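Local coordinates for protein Pre-mRNA splicing factor PRP8 (Cyanidioschyzon merolae, PDB 6NQI) that probably binds U5, U6 and U2 snRNA and intronic pre-mRNA in the spliceosome, this chain being the RNase H-like domain of the protein, at residues 117-122 with 161-166; 11-16 with 112-117; 58-63 with 90-95; 82-87 with 105-110; 23-28 with 43-48. One frame throughout, in Å; residues are numbered along the deposited sequence.

Overall arrangement
All five contacts lie in one RNase H-like domain, arranged about its mixed sheet. Interactions 2, 4 and 5 reach that sheet itself: strand 11-21 stands between strands 81-84 and 24-32, and interactions 2 and 4, with centres about 9 Å apart, also share the bound beta-mercaptoethanol. Helices 54-71 and 90-97, joined in interaction 3, cover the sheet face bearing Val14 and Leu84. Interaction 1 brings helix 152-168 to the other side, about 24 Å from interaction 3 between centres, and touches interaction 2 through Leu163 and Leu116. Along the chain, interaction 5 closes first, interactions 3 and 4 interleave, and interaction 2 encloses all three before interaction 1 opens. Chain-distant segments thus build one compact domain.

Interaction 1: residues 117-122 with 161-166; sequences QALMAL and LLLHAL
Leu122 N donates to Leu119 O at 2.9 Å, closing a turn whose two leucine side chains both reach Leu166 of the helix opposite. On that helix Leu166 N is bonded to Leu162 O, also at 2.9 Å. No hydrogen bond runs between 117-122 and 161-166, so the contact itself is apolar packing. Leu166 lies at its middle. Its CB rests 4.0 Å from Ala118 CB. CG is anti to the carbonyl carbon (chi1 -73°), and beyond it CD1 meets both leucines: it is 3.7 Å from Leu122 CD2 and 3.9 Å from Leu119 CD2. The Leu122 side chain meets that of Leu166 at about a right angle, whereas Leu119 lies aslant to it. The other branch, CD2, approaches the methyl of Ala121 more loosely, at 4.4 Å. These contacts join the 3-10 turn that leads into helix 123-130 to helix 152-168, on the side of the RNase H-like sheet where Trp29 of strand 24-32 is touched by Leu119. A helical turn farther back, Leu163 turns CD2 onto the fork of Leu119, 3.7 Å from its CG and almost as near to CD2. Ala118 lies against the helix backbone, its CB 3.7 Å from Leu163 O. Helix 170-176 continues the apolar layer, its Val173 touching Leu166 and its Leu174 touching Leu122. Trp178 and Leu195, both in loops, also lie against the Leu122 side chain.

Interaction 2: residues 11-16 with 112-117; sequences LWIVDD and AAMPLQ. With BME (beta-mercaptoethanol), chain C.
Central strand 11-21 of the RNase H-like sheet directs Ile13 and Asp15 at the loop 112-117, which bends through an inverse gamma turn centred on Pro115. Asp15 OD2 receives a weak hydrogen bond from Gln117 N at 3.1 Å, but its stronger partner is the salt-bridged Arg17. Beside this carboxylate lies Leu116: its CB is 3.6 Å from Asp15 OD2, and its CD2 lies over the strand, 3.7 Å from Ile13 O. Met114 crosses Ile13 at about a right angle. The bend at its thioether (chi3 -81°) turns CE onto the isoleucine, 4.1 Å from CD1 and equally near CG2. On the other face of the strand, Asp16 OD1 accepts a 2.7 Å hydrogen bond from O1 of beta-mercaptoethanol, probably from the crystallisation liquor and covalently linked through S2 to Cys62 SG; Asp16 N gives O1 a weak one. An alanine in place of Asp16 would probably leave O1 without its carboxylate acceptor, with the weak bond from Asp16 N remaining and that end of the molecule freer to turn. Leu163 of helix 152-168 touches Leu116 and Leu160 touches Met114, so the loop is a layer between helix and strand, laid over the middle of an RNase H-like sheet.

Interaction 3: residues 58-63 with 90-95; sequences AKWKCA and MDPLKT
Pro92 lies flank-on to two side chains of helix 54-71, Trp60 and Lys59, and meets each at about a right angle. Over the indole it makes a CH-pi contact: Pro92 CB stands 3.4 Å from the centroid of the six-membered ring, only 6° off the ring normal. Pro92 CA covers the outer corner of the same face, 3.5 Å from Trp60 CH2. At the ring edge, near its plane, Thr95 CB is 4.0 Å from CH2. Lys59, with CG between the backbone N and the carbonyl carbon (chi1 78°), runs extended past the proline, so that its aliphatic CG, CD and CE all come near Pro92 CG, CE at 3.8 Å. An alanine in place of Trp60 would probably uncover one side of Pro92 and Thr95 CB, opening a gap between the helices.

Where the backbones come closest, Ala63 puts only a methyl between them, its CB 3.5 Å from Leu93 N. Leu93 CD1 reaches back to Ala63 O at 3.7 Å. Thr95 OG1 donates to Asp91 O at 3.1 Å, a carbonyl that Thr95 N shares. The axes of the two short segments approach to 8.4 Å and cross at -40°. Leu93 also touches Ile82 and Leu84, and Cys62 touches Val14, as befits two neighbouring helices packed on one face of an RNase H-like sheet.

Interaction 4: residues 82-87 with 105-110; sequences IVLAQT and IPVRAG. With BME (beta-mercaptoethanol), chain C.
Leu84 leaves its strand beside Arg108, with CB 3.9 Å from Arg108 O. CG, anti to the carbonyl carbon (chi1 -55°), is still 4.1 Å from that oxygen. There the side chain forks: CD1 lies aslant against Val107, 4.0 Å from its CG1, and CD2 turns to the bound beta-mercaptoethanol, 3.6 Å from S2. Arg108 O is also the acceptor of the Leu84 backbone, with Leu84 N 2.8 Å away and the bond nearly straight at 171°. Two further bonds, Arg108 N to Ile82 O at 2.9 Å and Ile82 N to Pro106 O at 3.0 Å, complete a short parallel ladder. It pairs the two strands of a beta-alpha-beta unit whose helix, 90-97, lays Leu93 over Ile82, Leu84 and Val107. On the opposite face Val83 and Arg108 lie side by side, pointing the same way. The guanidinium offers a face to Val83 CG1, and Arg108 NH2 is 3.8 Å from Val83 CG2. Farther back along the ladder, Ile82 CD1 packs on Ile105 CG2. Beyond Leu84 the chain leaves the strand, and Gln86 N makes a weak hydrogen bond to O1 of the beta-mercaptoethanol.

Interaction 5: residues 23-28 with 43-48; sequences HANGVI and VHRTTW
His23 begins the contact through its backbone, with its C atom 4.0 Å from Arg45 CD, at the end of the antiparallel hairpin formed by strands 24-32 and 37-43 of the RNase H-like sheet. Ala24 likewise contributes main chain: the arginine's aliphatic part passes over it, Arg45 CG lying 3.4 Å from Ala24 C. Asn25 supplies the side-chain part of the polar contact. Its CG is anti to the carbonyl carbon (chi1 -57°), and OD1 accepts from Arg45 N at 2.9 Å and more weakly from Arg45 NE at 3.1 Å, the amide and guanidinium planes standing 75° apart. The same oxygen sits 3.5 Å above the His44 ring plane, over its centre, while the amide and imidazole planes differ by 39°. Asn25 ND2 bonds outward to Thr129 O, so both ends of the amide are held and its rotation is probably fixed. The Asn25 bonds to Arg45 tie the turn after strand 37-43 to the start of strand 24-32. Gly26 forms the hydrogen-bonded pair with Val43: Val43 N reaches Gly26 O at 2.8 Å, and the return bond from Gly26 N to Val43 O is weak. Val27 turns away, its carbonyl bonded to Thr18 OG1 in strand 11-21. Ile28 lies aslant to Val43, with CG1 3.9 Å and CD1 4.0 Å from Val43 CG2.

Interaction 1: residues 117-122 with 161-166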
# COMPACT_ATOMS: atom_id res chain seq x y z
N GLN A 117 -6.14 1.34 1.35
CA GLN A 117 -6.68 0.15 1.99
C GLN A 117 -7.77 -0.50 1.13
O GLN A 117 -8.06 -1.69 1.32
CB GLN A 117 -7.29 0.48 3.35
CG GLN A 117 -8.24 1.65 3.30
CD GLN A 117 -8.97 1.89 4.62
OE1 GLN A 117 -8.92 1.07 5.54
NE2 GLN A 117 -9.68 3.01 4.70
N ALA A 118 -8.39 0.25 0.22
CA ALA A 118 -9.41 -0.32 -0.65
C ALA A 118 -8.88 -1.48 -1.48
O ALA A 118 -9.68 -2.27 -2.00
CB ALA A 118 -10.01 0.77 -1.54
N LEU A 119 -7.56 -1.64 -1.58
CA LEU A 119 -7.05 -2.81 -2.29
C LEU A 119 -7.50 -4.12 -1.64
O LEU A 119 -7.46 -5.18 -2.29
CB LEU A 119 -5.53 -2.77 -2.37
CG LEU A 119 -5.05 -1.70 -3.32
CD1 LEU A 119 -3.52 -1.65 -3.35
CD2 LEU A 119 -5.67 -1.96 -4.69
N MET A 120 -7.97 -4.06 -0.39
CA MET A 120 -8.52 -5.23 0.28
C MET A 120 -9.63 -5.87 -0.53
O MET A 120 -9.97 -7.03 -0.29
CB MET A 120 -9.06 -4.83 1.66
CG MET A 120 -9.21 -5.98 2.64
SD MET A 120 -7.59 -6.69 2.95
CE MET A 120 -7.73 -8.25 2.07
N ALA A 121 -10.18 -5.15 -1.51
CA ALA A 121 -11.25 -5.62 -2.36
C ALA A 121 -10.77 -6.45 -3.55
O ALA A 121 -11.60 -7.12 -4.18
CB ALA A 121 -12.04 -4.41 -2.86
N LEU A 122 -9.47 -6.48 -3.86
CA LEU A 122 -9.02 -7.29 -4.99
C LEU A 122 -9.04 -8.76 -4.58
O LEU A 122 -8.52 -9.11 -3.51
CB LEU A 122 -7.63 -6.85 -5.43
CG LEU A 122 -7.52 -5.42 -6.03
CD1 LEU A 122 -6.14 -5.06 -6.60
CD2 LEU A 122 -8.60 -5.12 -7.09
N LEU A 161 -6.84 6.52 -9.41
CA LEU A 161 -8.24 6.44 -9.84
C LEU A 161 -8.84 5.08 -9.52
O LEU A 161 -10.00 4.98 -9.10
CB LEU A 161 -8.34 6.72 -11.34
CG LEU A 161 -9.74 6.61 -11.96
CD1 LEU A 161 -10.72 7.56 -11.27
CD2 LEU A 161 -9.71 6.85 -13.45
N LEU A 162 -8.04 4.02 -9.70
CA LEU A 162 -8.47 2.67 -9.35
C LEU A 162 -8.74 2.57 -7.86
O LEU A 162 -9.73 1.97 -7.44
CB LEU A 162 -7.42 1.65 -9.77
CG LEU A 162 -7.47 1.33 -11.26
CD1 LEU A 162 -6.25 0.53 -11.67
CD2 LEU A 162 -8.73 0.59 -11.64
N LEU A 163 -7.85 3.15 -7.04
CA LEU A 163 -8.02 3.11 -5.59
C LEU A 163 -9.35 3.72 -5.19
O LEU A 163 -10.13 3.13 -4.42
CB LEU A 163 -6.87 3.86 -4.91
CG LEU A 163 -5.47 3.24 -4.82
CD1 LEU A 163 -4.58 4.09 -3.92
CD2 LEU A 163 -5.49 1.84 -4.34
N HIS A 164 -9.67 4.90 -5.75
CA HIS A 164 -10.91 5.56 -5.36
C HIS A 164 -12.14 4.83 -5.89
O HIS A 164 -13.18 4.80 -5.23
CB HIS A 164 -10.91 7.01 -5.81
CG HIS A 164 -10.10 7.90 -4.93
ND1 HIS A 164 -10.66 8.62 -3.90
CD2 HIS A 164 -8.78 8.17 -4.91
CE1 HIS A 164 -9.71 9.31 -3.29
NE2 HIS A 164 -8.56 9.06 -3.88
N ALA A 165 -12.04 4.25 -7.09
CA ALA A 165 -13.16 3.48 -7.62
C ALA A 165 -13.42 2.24 -6.77
O ALA A 165 -14.58 1.90 -6.49
CB ALA A 165 -12.90 3.10 -9.08
N LEU A 166 -12.35 1.60 -6.29
CA LEU A 166 -12.51 0.44 -5.42
C LEU A 166 -13.12 0.83 -4.08
O LEU A 166 -13.87 0.05 -3.48
CB LEU A 166 -11.14 -0.24 -5.21
CG LEU A 166 -10.62 -1.02 -6.42
CD1 LEU A 166 -9.23 -1.55 -6.19
CD2 LEU A 166 -11.58 -2.16 -6.67

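Interaction 2: residues 11-16 with 112-117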
# COMPACT_ATOMS: atom_id res chain seq x y z
N LEU A 11 8.60 7.83 -3.25
CA LEU A 11 7.88 7.96 -1.98
C LEU A 11 7.31 6.60 -1.52
O LEU A 11 7.11 5.68 -2.32
CB LEU A 11 6.72 8.95 -2.10
CG LEU A 11 6.93 10.45 -2.23
CD1 LEU A 11 5.61 11.24 -2.18
CD2 LEU A 11 7.82 10.86 -1.07
N TRP A 12 7.06 6.47 -0.21
CA TRP A 12 6.38 5.30 0.36
C TRP A 12 5.09 5.76 1.02
O TRP A 12 5.14 6.45 2.04
CB TRP A 12 7.25 4.55 1.37
CG TRP A 12 8.25 3.62 0.74
CD1 TRP A 12 8.50 3.49 -0.58
CD2 TRP A 12 9.14 2.72 1.41
NE1 TRP A 12 9.47 2.55 -0.80
CE2 TRP A 12 9.90 2.07 0.41
CE3 TRP A 12 9.35 2.37 2.75
CZ2 TRP A 12 10.85 1.10 0.70
CZ3 TRP A 12 10.32 1.40 3.05
CH2 TRP A 12 11.06 0.79 2.03
N ILE A 13 3.96 5.36 0.46
CA ILE A 13 2.66 5.61 1.08
C ILE A 13 2.32 4.40 1.97
O ILE A 13 2.20 3.26 1.48
CB ILE A 13 1.57 5.83 0.02
CG1 ILE A 13 2.04 6.73 -1.14
CG2 ILE A 13 0.39 6.49 0.67
CD1 ILE A 13 2.28 8.21 -0.82
N VAL A 14 2.20 4.63 3.27
CA VAL A 14 1.96 3.55 4.21
C VAL A 14 0.55 3.69 4.78
O VAL A 14 0.18 4.76 5.28
CB VAL A 14 3.01 3.53 5.33
CG1 VAL A 14 2.93 2.17 6.08
CG2 VAL A 14 4.40 3.85 4.74
N ASP A 15 -0.23 2.62 4.66
CA ASP A 15 -1.63 2.59 5.10
C ASP A 15 -1.83 1.34 5.94
O ASP A 15 -1.72 0.21 5.43
CB ASP A 15 -2.57 2.62 3.88
CG ASP A 15 -4.03 2.90 4.25
OD1 ASP A 15 -4.42 2.72 5.42
OD2 ASP A 15 -4.80 3.32 3.36
N ASP A 16 -2.11 1.52 7.23
CA ASP A 16 -2.32 0.38 8.11
C ASP A 16 -3.75 0.31 8.62
O ASP A 16 -4.04 -0.51 9.49
CB ASP A 16 -1.31 0.42 9.27
CG ASP A 16 -1.58 1.54 10.26
OD1 ASP A 16 -2.34 2.49 9.92
OD2 ASP A 16 -1.00 1.49 11.37
N ALA A 112 -4.24 9.94 4.28
CA ALA A 112 -5.62 9.55 4.54
C ALA A 112 -6.50 9.80 3.32
O ALA A 112 -7.35 8.97 2.97
CB ALA A 112 -6.15 10.30 5.75
N ALA A 113 -6.30 10.95 2.66
CA ALA A 113 -7.04 11.27 1.45
C ALA A 113 -6.95 10.17 0.40
O ALA A 113 -7.77 10.14 -0.52
CB ALA A 113 -6.52 12.58 0.86
N MET A 114 -5.99 9.25 0.53
CA MET A 114 -5.81 8.19 -0.46
C MET A 114 -6.26 6.84 0.06
O MET A 114 -5.63 6.29 0.98
CB MET A 114 -4.35 8.13 -0.95
CG MET A 114 -3.89 9.45 -1.60
SD MET A 114 -2.13 9.60 -2.04
CE MET A 114 -1.35 10.03 -0.49
N PRO A 115 -7.37 6.28 -0.46
CA PRO A 115 -7.90 5.00 0.06
C PRO A 115 -7.15 3.80 -0.49
O PRO A 115 -7.68 2.98 -1.25
CB PRO A 115 -9.35 5.05 -0.41
CG PRO A 115 -9.25 5.75 -1.73
CD PRO A 115 -8.23 6.85 -1.51
N LEU A 116 -5.89 3.70 -0.08
CA LEU A 116 -5.04 2.58 -0.47
C LEU A 116 -5.55 1.27 0.14
O LEU A 116 -5.43 0.20 -0.47
CB LEU A 116 -3.61 2.88 -0.04
CG LEU A 116 -2.52 1.85 -0.30
CD1 LEU A 116 -2.36 1.65 -1.78
CD2 LEU A 116 -1.23 2.33 0.30
N GLN A 117 -6.14 1.34 1.35
CA GLN A 117 -6.68 0.15 1.99
C GLN A 117 -7.77 -0.50 1.13
O GLN A 117 -8.06 -1.69 1.32
CB GLN A 117 -7.29 0.48 3.35
CG GLN A 117 -8.24 1.65 3.30
CD GLN A 117 -8.97 1.89 4.62
OE1 GLN A 117 -8.92 1.07 5.54
NE2 GLN A 117 -9.68 3.01 4.70
C1 BME C . 0.44 3.62 8.35
C2 BME C . 1.17 4.16 9.56
O1 BME C . -0.84 4.22 8.40
S2 BME C . 2.70 3.29 9.96

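Interaction 3: residues 58-63 with 90-95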
# COMPACT_ATOMS: atom_id res chain seq x y z
N ALA A 58 -1.25 -1.45 16.98
CA ALA A 58 -1.17 -1.26 15.53
C ALA A 58 -0.16 -0.20 15.14
O ALA A 58 0.61 -0.37 14.19
CB ALA A 58 -2.56 -0.91 14.99
N LYS A 59 -0.17 0.94 15.85
CA LYS A 59 0.76 2.01 15.50
C LYS A 59 2.20 1.53 15.61
O LYS A 59 3.03 1.81 14.72
CB LYS A 59 0.50 3.24 16.38
CG LYS A 59 1.04 3.20 17.79
CD LYS A 59 0.46 4.36 18.56
CE LYS A 59 1.25 4.66 19.81
NZ LYS A 59 0.67 5.82 20.55
N TRP A 60 2.51 0.76 16.66
CA TRP A 60 3.88 0.33 16.86
C TRP A 60 4.27 -0.79 15.90
O TRP A 60 5.41 -0.80 15.40
CB TRP A 60 4.10 -0.09 18.31
CG TRP A 60 4.29 1.10 19.19
CD1 TRP A 60 3.41 1.61 20.10
CD2 TRP A 60 5.42 1.97 19.20
NE1 TRP A 60 3.93 2.73 20.70
CE2 TRP A 60 5.16 2.98 20.16
CE3 TRP A 60 6.62 2.00 18.49
CZ2 TRP A 60 6.08 3.99 20.43
CZ3 TRP A 60 7.52 3.00 18.76
CH2 TRP A 60 7.25 3.99 19.73
N LYS A 61 3.36 -1.73 15.62
CA LYS A 61 3.66 -2.75 14.61
C LYS A 61 3.85 -2.12 13.23
O LYS A 61 4.72 -2.55 12.46
CB LYS A 61 2.59 -3.84 14.56
CG LYS A 61 2.73 -4.91 15.65
CD LYS A 61 2.34 -6.30 15.14
CE LYS A 61 3.54 -7.13 14.65
NZ LYS A 61 4.50 -7.41 15.76
N CYS A 62 3.08 -1.09 12.90
CA CYS A 62 3.29 -0.44 11.62
C CYS A 62 4.65 0.25 11.57
O CYS A 62 5.38 0.15 10.57
CB CYS A 62 2.18 0.56 11.34
SG CYS A 62 2.41 1.31 9.70
N ALA A 63 5.01 0.97 12.64
CA ALA A 63 6.32 1.62 12.70
C ALA A 63 7.45 0.60 12.56
O ALA A 63 8.42 0.82 11.82
CB ALA A 63 6.45 2.39 14.01
N MET A 90 3.06 8.45 13.45
CA MET A 90 4.12 9.39 13.09
C MET A 90 5.16 9.48 14.19
O MET A 90 6.36 9.39 13.93
CB MET A 90 3.52 10.76 12.81
CG MET A 90 4.59 11.80 12.52
SD MET A 90 4.00 13.22 11.57
CE MET A 90 3.54 12.34 10.10
N ASP A 91 4.70 9.63 15.44
CA ASP A 91 5.63 9.60 16.57
C ASP A 91 6.32 8.25 16.72
O ASP A 91 7.56 8.24 16.86
CB ASP A 91 4.90 9.96 17.86
CG ASP A 91 4.83 11.46 18.10
OD1 ASP A 91 5.52 12.22 17.38
OD2 ASP A 91 4.17 11.83 19.11
N PRO A 92 5.61 7.11 16.75
CA PRO A 92 6.32 5.82 16.90
C PRO A 92 7.36 5.57 15.83
O PRO A 92 8.49 5.17 16.14
CB PRO A 92 5.18 4.80 16.84
CG PRO A 92 4.00 5.53 17.41
CD PRO A 92 4.15 6.93 16.89
N LEU A 93 7.01 5.80 14.56
CA LEU A 93 7.98 5.65 13.48
C LEU A 93 9.24 6.48 13.74
O LEU A 93 10.36 5.96 13.72
CB LEU A 93 7.35 6.04 12.16
CG LEU A 93 8.28 5.83 10.98
CD1 LEU A 93 8.78 4.40 10.96
CD2 LEU A 93 7.52 6.15 9.72
N LYS A 94 9.08 7.78 13.97
CA LYS A 94 10.25 8.59 14.28
C LYS A 94 11.07 7.97 15.40
O LYS A 94 12.30 7.86 15.29
CB LYS A 94 9.82 10.03 14.59
CG LYS A 94 9.34 10.75 13.33
CD LYS A 94 8.64 12.05 13.67
CE LYS A 94 8.29 12.83 12.42
NZ LYS A 94 9.42 13.68 11.92
N THR A 95 10.41 7.47 16.47
CA THR A 95 11.17 6.90 17.58
C THR A 95 12.00 5.70 17.13
O THR A 95 13.16 5.56 17.53
CB THR A 95 10.25 6.44 18.72
OG1 THR A 95 9.47 7.54 19.19
CG2 THR A 95 11.09 5.91 19.87

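Interaction 4: residues 82-87 with 105-110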
# COMPACT_ATOMS: atom_id res chain seq x y z
N ILE A 82 8.39 9.40 3.27
CA ILE A 82 7.47 8.40 3.81
C ILE A 82 6.19 9.12 4.19
O ILE A 82 6.24 10.10 4.95
CB ILE A 82 8.06 7.68 5.03
CG1 ILE A 82 9.27 6.85 4.60
CG2 ILE A 82 6.99 6.86 5.72
CD1 ILE A 82 10.24 6.51 5.72
N VAL A 83 5.05 8.67 3.67
CA VAL A 83 3.77 9.32 3.94
C VAL A 83 2.88 8.30 4.65
O VAL A 83 2.56 7.25 4.08
CB VAL A 83 3.09 9.83 2.65
CG1 VAL A 83 1.87 10.69 2.98
CG2 VAL A 83 4.08 10.55 1.74
N LEU A 84 2.47 8.62 5.87
CA LEU A 84 1.63 7.75 6.68
C LEU A 84 0.17 8.15 6.56
O LEU A 84 -0.17 9.34 6.58
CB LEU A 84 2.03 7.81 8.16
CG LEU A 84 3.49 7.51 8.47
CD1 LEU A 84 3.79 7.72 9.94
CD2 LEU A 84 3.80 6.08 8.05
N ALA A 85 -0.68 7.14 6.40
CA ALA A 85 -2.11 7.42 6.32
C ALA A 85 -2.67 7.83 7.67
O ALA A 85 -3.59 8.65 7.73
CB ALA A 85 -2.85 6.21 5.76
N GLN A 86 -2.14 7.27 8.76
CA GLN A 86 -2.62 7.59 10.11
C GLN A 86 -1.52 8.29 10.92
O GLN A 86 -0.41 7.77 11.05
CB GLN A 86 -3.12 6.34 10.83
CG GLN A 86 -4.55 5.99 10.46
CD GLN A 86 -5.10 4.76 11.19
OE1 GLN A 86 -4.35 3.83 11.50
NE2 GLN A 86 -6.40 4.76 11.47
N THR A 87 -1.87 9.44 11.49
CA THR A 87 -0.85 10.26 12.14
C THR A 87 -0.39 9.64 13.45
O THR A 87 0.68 9.99 13.95
CB THR A 87 -1.40 11.68 12.36
OG1 THR A 87 -0.34 12.55 12.77
CG2 THR A 87 -2.51 11.70 13.41
N ILE A 105 15.06 11.01 6.86
CA ILE A 105 14.12 10.72 5.79
C ILE A 105 12.79 11.36 6.20
O ILE A 105 12.18 10.88 7.18
CB ILE A 105 13.93 9.22 5.55
CG1 ILE A 105 15.20 8.56 5.03
CG2 ILE A 105 12.78 8.98 4.58
CD1 ILE A 105 14.99 7.09 4.75
N PRO A 106 12.32 12.38 5.51
CA PRO A 106 11.12 13.08 5.96
C PRO A 106 9.95 12.13 6.08
O PRO A 106 9.74 11.26 5.24
CB PRO A 106 10.90 14.13 4.87
CG PRO A 106 12.23 14.29 4.23
CD PRO A 106 12.87 12.96 4.27
N VAL A 107 9.24 12.25 7.20
CA VAL A 107 8.06 11.46 7.49
C VAL A 107 6.91 12.43 7.62
O VAL A 107 6.95 13.35 8.44
CB VAL A 107 8.29 10.65 8.78
CG1 VAL A 107 7.01 9.98 9.23
CG2 VAL A 107 9.38 9.64 8.54
N ARG A 108 5.84 12.18 6.88
CA ARG A 108 4.74 13.11 6.71
C ARG A 108 3.43 12.36 6.86
O ARG A 108 3.37 11.15 6.68
CB ARG A 108 4.84 13.80 5.33
CG ARG A 108 3.82 14.89 5.01
CD ARG A 108 3.98 15.55 3.56
NE ARG A 108 3.71 14.73 2.36
CZ ARG A 108 2.52 14.60 1.74
NH1 ARG A 108 1.45 15.25 2.17
NH2 ARG A 108 2.41 13.83 0.66
N ALA A 109 2.39 13.08 7.25
CA ALA A 109 1.04 12.55 7.35
C ALA A 109 0.28 12.91 6.08
O ALA A 109 0.86 13.32 5.07
CB ALA A 109 0.34 13.09 8.60
N GLY A 110 -1.04 12.74 6.13
CA GLY A 110 -1.90 13.18 5.06
C GLY A 110 -2.12 12.19 3.94
O GLY A 110 -2.65 12.60 2.89
C1 BME C . 0.44 3.62 8.35
C2 BME C . 1.17 4.16 9.56
O1 BME C . -0.84 4.22 8.40
S2 BME C . 2.70 3.29 9.96

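Interaction 5: residues 23-28 with 43-48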
# COMPACT_ATOMS: atom_id res chain seq x y z
N HIS A 23 -12.14 -10.61 13.34
CA HIS A 23 -12.09 -12.06 13.08
C HIS A 23 -11.49 -12.40 11.71
O HIS A 23 -11.96 -13.31 11.02
CB HIS A 23 -13.46 -12.70 13.22
CG HIS A 23 -14.11 -12.55 14.57
ND1 HIS A 23 -15.11 -11.64 14.82
CD2 HIS A 23 -13.94 -13.26 15.71
CE1 HIS A 23 -15.51 -11.77 16.07
NE2 HIS A 23 -14.82 -12.74 16.64
N ALA A 24 -10.47 -11.67 11.31
CA ALA A 24 -9.77 -12.00 10.07
C ALA A 24 -8.38 -11.40 10.12
O ALA A 24 -8.13 -10.43 10.85
CB ALA A 24 -10.52 -11.50 8.83
N ASN A 25 -7.46 -12.01 9.38
CA ASN A 25 -6.14 -11.42 9.21
C ASN A 25 -6.27 -10.05 8.55
O ASN A 25 -7.02 -9.88 7.59
CB ASN A 25 -5.25 -12.31 8.34
CG ASN A 25 -5.09 -13.71 8.89
OD1 ASN A 25 -5.16 -13.94 10.10
ND2 ASN A 25 -4.85 -14.66 8.00
N GLY A 26 -5.55 -9.06 9.10
CA GLY A 26 -5.45 -7.74 8.51
C GLY A 26 -4.30 -7.63 7.52
O GLY A 26 -3.63 -8.61 7.19
N VAL A 27 -4.07 -6.40 7.05
CA VAL A 27 -3.02 -6.10 6.06
C VAL A 27 -2.49 -4.69 6.33
O VAL A 27 -3.24 -3.79 6.72
CB VAL A 27 -3.54 -6.22 4.61
CG1 VAL A 27 -2.56 -5.63 3.63
CG2 VAL A 27 -3.75 -7.67 4.22
N ILE A 28 -1.18 -4.51 6.13
CA ILE A 28 -0.56 -3.19 6.05
C ILE A 28 -0.00 -3.01 4.63
O ILE A 28 0.72 -3.88 4.12
CB ILE A 28 0.56 -3.02 7.09
CG1 ILE A 28 -0.02 -3.08 8.50
CG2 ILE A 28 1.37 -1.69 6.82
CD1 ILE A 28 1.01 -3.00 9.58
N VAL A 43 -1.11 -9.15 8.38
CA VAL A 43 -1.05 -9.15 9.85
C VAL A 43 -1.96 -10.28 10.36
O VAL A 43 -3.19 -10.21 10.26
CB VAL A 43 -1.48 -7.80 10.43
CG1 VAL A 43 -1.53 -7.85 11.96
CG2 VAL A 43 -0.54 -6.70 9.95
N HIS A 44 -1.36 -11.33 10.93
CA HIS A 44 -2.15 -12.48 11.33
C HIS A 44 -3.02 -12.19 12.54
O HIS A 44 -2.71 -11.34 13.37
CB HIS A 44 -1.24 -13.66 11.63
CG HIS A 44 -1.90 -14.98 11.41
ND1 HIS A 44 -2.55 -15.67 12.42
CD2 HIS A 44 -2.05 -15.72 10.29
CE1 HIS A 44 -3.05 -16.78 11.92
NE2 HIS A 44 -2.76 -16.84 10.63
N ARG A 45 -4.13 -12.94 12.65
CA ARG A 45 -5.05 -12.72 13.75
C ARG A 45 -4.43 -12.97 15.11
O ARG A 45 -4.86 -12.34 16.09
CB ARG A 45 -6.26 -13.65 13.66
CG ARG A 45 -7.34 -13.30 12.70
CD ARG A 45 -8.15 -14.55 12.45
NE ARG A 45 -7.25 -15.51 11.83
CZ ARG A 45 -7.58 -16.73 11.43
NH1 ARG A 45 -8.83 -17.19 11.58
NH2 ARG A 45 -6.65 -17.50 10.87
N THR A 46 -3.39 -13.81 15.21
CA THR A 46 -2.86 -14.09 16.54
C THR A 46 -2.29 -12.84 17.18
O THR A 46 -2.23 -12.74 18.41
CB THR A 46 -1.80 -15.20 16.51
OG1 THR A 46 -0.66 -14.77 15.74
CG2 THR A 46 -2.38 -16.48 15.90
N THR A 47 -1.89 -11.87 16.34
CA THR A 47 -1.46 -10.56 16.82
C THR A 47 -2.43 -10.02 17.86
O THR A 47 -2.02 -9.61 18.95
CB THR A 47 -1.36 -9.60 15.63
OG1 THR A 47 -0.49 -10.13 14.63
CG2 THR A 47 -0.87 -8.23 16.04
N TRP A 48 -3.72 -10.10 17.58
CA TRP A 48 -4.70 -9.45 18.43
C TRP A 48 -5.21 -10.33 19.57
O TRP A 48 -5.89 -9.81 20.46
CB TRP A 48 -5.89 -8.98 17.58
CG TRP A 48 -5.47 -8.26 16.39
CD1 TRP A 48 -5.52 -8.69 15.10
CD2 TRP A 48 -4.89 -6.95 16.35
NE1 TRP A 48 -5.01 -7.73 14.25
CE2 TRP A 48 -4.62 -6.66 15.00
CE3 TRP A 48 -4.59 -6.01 17.33
CZ2 TRP A 48 -4.07 -5.45 14.61
CZ3 TRP A 48 -4.04 -4.83 16.95
CH2 TRP A 48 -3.79 -4.55 15.60